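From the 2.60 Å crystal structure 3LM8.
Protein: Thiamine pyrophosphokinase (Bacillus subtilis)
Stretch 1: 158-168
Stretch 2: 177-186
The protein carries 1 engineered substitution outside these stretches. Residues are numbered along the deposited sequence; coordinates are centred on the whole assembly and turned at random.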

# COMPACT_ATOMS: atom_id res chain seq x y z
N ILE A 158 13.86 5.50 -0.17
CA ILE A 158 14.73 4.49 -0.74
C ILE A 158 14.63 4.45 -2.26
O ILE A 158 13.54 4.35 -2.82
CB ILE A 158 14.39 3.11 -0.17
CG1 ILE A 158 14.41 3.18 1.35
CG2 ILE A 158 15.38 2.08 -0.68
CD1 ILE A 158 13.92 1.94 2.02
N PRO A 159 15.78 4.52 -2.94
CA PRO A 159 15.83 4.49 -4.41
C PRO A 159 15.30 3.15 -4.89
O PRO A 159 15.45 2.15 -4.18
CB PRO A 159 17.33 4.64 -4.72
CG PRO A 159 17.90 5.30 -3.47
CD PRO A 159 17.13 4.63 -2.36
N PHE A 160 14.68 3.11 -6.07
CA PHE A 160 14.14 1.86 -6.58
C PHE A 160 14.86 1.28 -7.81
O PHE A 160 15.83 0.55 -7.67
CB PHE A 160 12.65 1.99 -6.88
CG PHE A 160 11.98 0.68 -7.20
CD1 PHE A 160 11.80 0.27 -8.52
CD2 PHE A 160 11.55 -0.16 -6.18
CE1 PHE A 160 11.21 -0.96 -8.81
CE2 PHE A 160 10.96 -1.39 -6.46
CZ PHE A 160 10.78 -1.79 -7.78
N SER A 161 14.38 1.60 -9.00
CA SER A 161 15.00 1.05 -10.21
C SER A 161 16.45 1.49 -10.44
O SER A 161 17.33 0.66 -10.67
CB SER A 161 14.15 1.38 -11.45
OG SER A 161 14.15 2.77 -11.72
N GLU A 162 16.70 2.80 -10.39
CA GLU A 162 18.04 3.33 -10.60
C GLU A 162 18.37 4.43 -9.60
O GLU A 162 17.63 4.64 -8.63
CB GLU A 162 18.18 3.89 -12.02
CG GLU A 162 17.62 3.00 -13.12
CD GLU A 162 16.38 3.59 -13.78
OE1 GLU A 162 15.86 2.97 -14.74
OE2 GLU A 162 15.92 4.67 -13.34
N ASP A 163 19.47 5.13 -9.84
CA ASP A 163 19.89 6.22 -8.97
C ASP A 163 18.86 7.36 -8.94
O ASP A 163 18.13 7.59 -9.91
CB ASP A 163 21.23 6.81 -9.43
CG ASP A 163 22.37 5.82 -9.32
OD1 ASP A 163 22.27 4.87 -8.50
OD2 ASP A 163 23.38 6.01 -10.04
N ILE A 164 18.81 8.07 -7.82
CA ILE A 164 17.89 9.20 -7.68
C ILE A 164 18.71 10.45 -7.95
O ILE A 164 19.79 10.62 -7.38
CB ILE A 164 17.29 9.28 -6.26
CG1 ILE A 164 16.59 7.96 -5.92
CG2 ILE A 164 16.34 10.47 -6.17
CD1 ILE A 164 15.45 7.61 -6.85
N HIS A 165 18.20 11.33 -8.81
CA HIS A 165 18.91 12.55 -9.17
C HIS A 165 18.31 13.83 -8.66
O HIS A 165 17.11 14.05 -8.77
CB HIS A 165 19.05 12.64 -10.69
CG HIS A 165 19.89 11.55 -11.28
ND1 HIS A 165 19.53 10.22 -11.21
CD2 HIS A 165 21.09 11.59 -11.90
CE1 HIS A 165 20.48 9.48 -11.77
NE2 HIS A 165 21.44 10.29 -12.19
N GLU A 166 19.17 14.68 -8.10
CA GLU A 166 18.78 15.98 -7.57
C GLU A 166 17.68 15.93 -6.51
O GLU A 166 16.67 16.64 -6.60
CB GLU A 166 18.36 16.91 -8.71
CG GLU A 166 19.48 17.25 -9.69
CD GLU A 166 19.02 18.20 -10.79
OE1 GLU A 166 18.32 19.19 -10.47
OE2 GLU A 166 19.36 17.97 -11.97
N LEU A 167 17.88 15.09 -5.50
CA LEU A 167 16.91 14.94 -4.41
C LEU A 167 17.05 16.08 -3.43
O LEU A 167 18.15 16.35 -2.93
CB LEU A 167 17.14 13.61 -3.67
CG LEU A 167 16.27 13.38 -2.42
CD1 LEU A 167 14.80 13.39 -2.81
CD2 LEU A 167 16.61 12.04 -1.77
N THR A 168 15.94 16.75 -3.16
CA THR A 168 15.92 17.87 -2.22
C THR A 168 14.89 17.62 -1.14
O THR A 168 13.75 17.25 -1.42
CB THR A 168 15.59 19.19 -2.94
OG1 THR A 168 16.69 19.56 -3.78
CG2 THR A 168 15.31 20.29 -1.92
N ASN A 177 20.05 18.97 -0.43
CA ASN A 177 19.87 19.94 -1.53
C ASN A 177 20.44 19.43 -2.85
O ASN A 177 21.66 19.28 -2.99
CB ASN A 177 20.52 21.29 -1.16
CG ASN A 177 20.34 22.35 -2.24
OD1 ASN A 177 19.25 22.50 -2.81
ND2 ASN A 177 21.39 23.11 -2.51
N ASN A 178 19.55 19.17 -3.82
CA ASN A 178 19.93 18.66 -5.14
C ASN A 178 21.00 17.57 -5.04
O ASN A 178 22.02 17.59 -5.74
CB ASN A 178 20.39 19.80 -6.05
CG ASN A 178 19.23 20.57 -6.65
OD1 ASN A 178 19.41 21.67 -7.19
ND2 ASN A 178 18.03 20.00 -6.58
N CYS A 179 20.72 16.62 -4.16
CA CYS A 179 21.59 15.50 -3.86
C CYS A 179 21.37 14.32 -4.82
O CYS A 179 20.26 14.09 -5.30
CB CYS A 179 21.31 15.06 -2.41
SG CYS A 179 22.50 13.95 -1.64
N HIS A 180 22.45 13.60 -5.11
CA HIS A 180 22.39 12.42 -5.98
C HIS A 180 22.43 11.18 -5.08
O HIS A 180 23.43 10.93 -4.42
CB HIS A 180 23.60 12.38 -6.91
CG HIS A 180 23.62 11.18 -7.80
ND1 HIS A 180 22.75 11.02 -8.86
CD2 HIS A 180 24.39 10.07 -7.79
CE1 HIS A 180 22.98 9.87 -9.46
NE2 HIS A 180 23.97 9.27 -8.83
N ILE A 181 21.34 10.43 -5.06
CA ILE A 181 21.27 9.23 -4.24
C ILE A 181 21.51 8.00 -5.11
O ILE A 181 20.75 7.72 -6.03
CB ILE A 181 19.89 9.09 -3.52
CG1 ILE A 181 19.58 10.38 -2.74
CG2 ILE A 181 19.92 7.93 -2.53
CD1 ILE A 181 20.60 10.68 -1.67
N THR A 182 22.58 7.28 -4.81
CA THR A 182 22.93 6.10 -5.56
C THR A 182 22.11 4.89 -5.11
O THR A 182 21.76 4.77 -3.94
CB THR A 182 24.44 5.78 -5.43
OG1 THR A 182 24.77 4.70 -6.31
CG2 THR A 182 24.79 5.40 -3.99
N LEU A 183 21.82 4.01 -6.06
CA LEU A 183 21.03 2.81 -5.80
C LEU A 183 21.61 1.92 -4.70
O LEU A 183 22.80 1.58 -4.72
CB LEU A 183 20.89 2.00 -7.08
CG LEU A 183 20.10 0.70 -6.98
CD1 LEU A 183 18.60 0.99 -7.07
CD2 LEU A 183 20.55 -0.23 -8.07
N GLY A 184 20.77 1.53 -3.74
CA GLY A 184 21.23 0.67 -2.66
C GLY A 184 21.58 1.42 -1.40
O GLY A 184 21.79 0.82 -0.34
N SER A 185 21.66 2.74 -1.52
CA SER A 185 21.99 3.63 -0.41
C SER A 185 20.92 3.68 0.68
O SER A 185 19.73 3.79 0.38
CB SER A 185 22.20 5.05 -0.95
OG SER A 185 21.89 6.02 0.04
N THR A 186 21.35 3.62 1.94
CA THR A 186 20.39 3.69 3.04
C THR A 186 20.63 4.96 3.85
O THR A 186 20.41 4.99 5.07
CB THR A 186 20.47 2.48 3.96
OG1 THR A 186 21.73 2.47 4.64
CG2 THR A 186 20.31 1.21 3.17

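The apolar centre of the contact is Ile 181. It lies on the same face of the sheet as Ile 164, Leu 167 and Cys 179. Three side chains of the first stretch pack against it. Pro 159 points toward the second stretch, and its CG sits 3.4 Å from CG2 of Ile 181. CD2 of Leu 167 comes within 3.5 Å of CG1 of Ile 181. CB of Ile 164 lies 3.8 Å from CB of Ile 181, closer than is usual for such a pair. Pro 159, Ile 164, Leu 167 and Ile 181 are all buried. None of these side chains carries a polar group that would need a partner there. Both isoleucines have chi1 and chi2 in m, and the end of the Ile 164 side chain leads away from the second stretch. Leu 167 has chi1 in t and chi2 in p. The two stretches together bury 789 Å² against each other.

The backbone joins the strands in antiparallel fashion. Ile 164 and Ile 181 form a hydrogen-bonded pair: Ile 164 N donates to Ile 181 O at 2.7 Å, and Ile 181 N donates to Ile 164 O at 2.8 Å. Leu 167 and Cys 179 form a second such pair. Leu 167 N donates to Cys 179 O at 2.6 Å, and Cys 179 N donates to Leu 167 O at 2.9 Å. Between the pairs the register shifts by one residue, a beta bulge. Three steps in the first stretch match two in the second, yet both pairs keep their side chains on one face. Glu 166 takes up the extra step with phi/psi of 55/52, and the chain turns a corner there. Its N lies 3.1 Å from Cys 179 O, but the angle is too poor for a hydrogen bond.

Two histidines meet beside this ladder. The edge of the His 180 ring points at the face of the His 165 ring, with centroids 4.4 Å apart and planes at 74°. CE1 of His 180 is 3.2 Å from NE2 of His 165. A weak hydrogen bond from His 165 ND1 to Asp 163 O, at 3.3 Å, also engages the His 165 ring.

The polar edge has two ends. At one, the CA-to-CB bond of Asp 163 points sideways, but the end of the side chain comes nearer to the second stretch. Its OD1 accepts a hydrogen bond from Leu 183 N at 2.6 Å and a weak one from Thr 182 OG1 at 3.3 Å. A carboxylate suits this place because one oxygen can accept both. The bonds meet the start of a type II turn from Thr 182 to Ser 185, closed by Ser 185 N to Thr 182 O at 3.2 Å. Gly 184 has phi/psi of 97/-11, where a CB would jam against the preceding carbonyl O.

At the other end, Thr 168 OG1 accepts a hydrogen bond from Asn 178 N at 2.9 Å. This side-chain hydroxyl ties down the corner at Asn 177 and Asn 178.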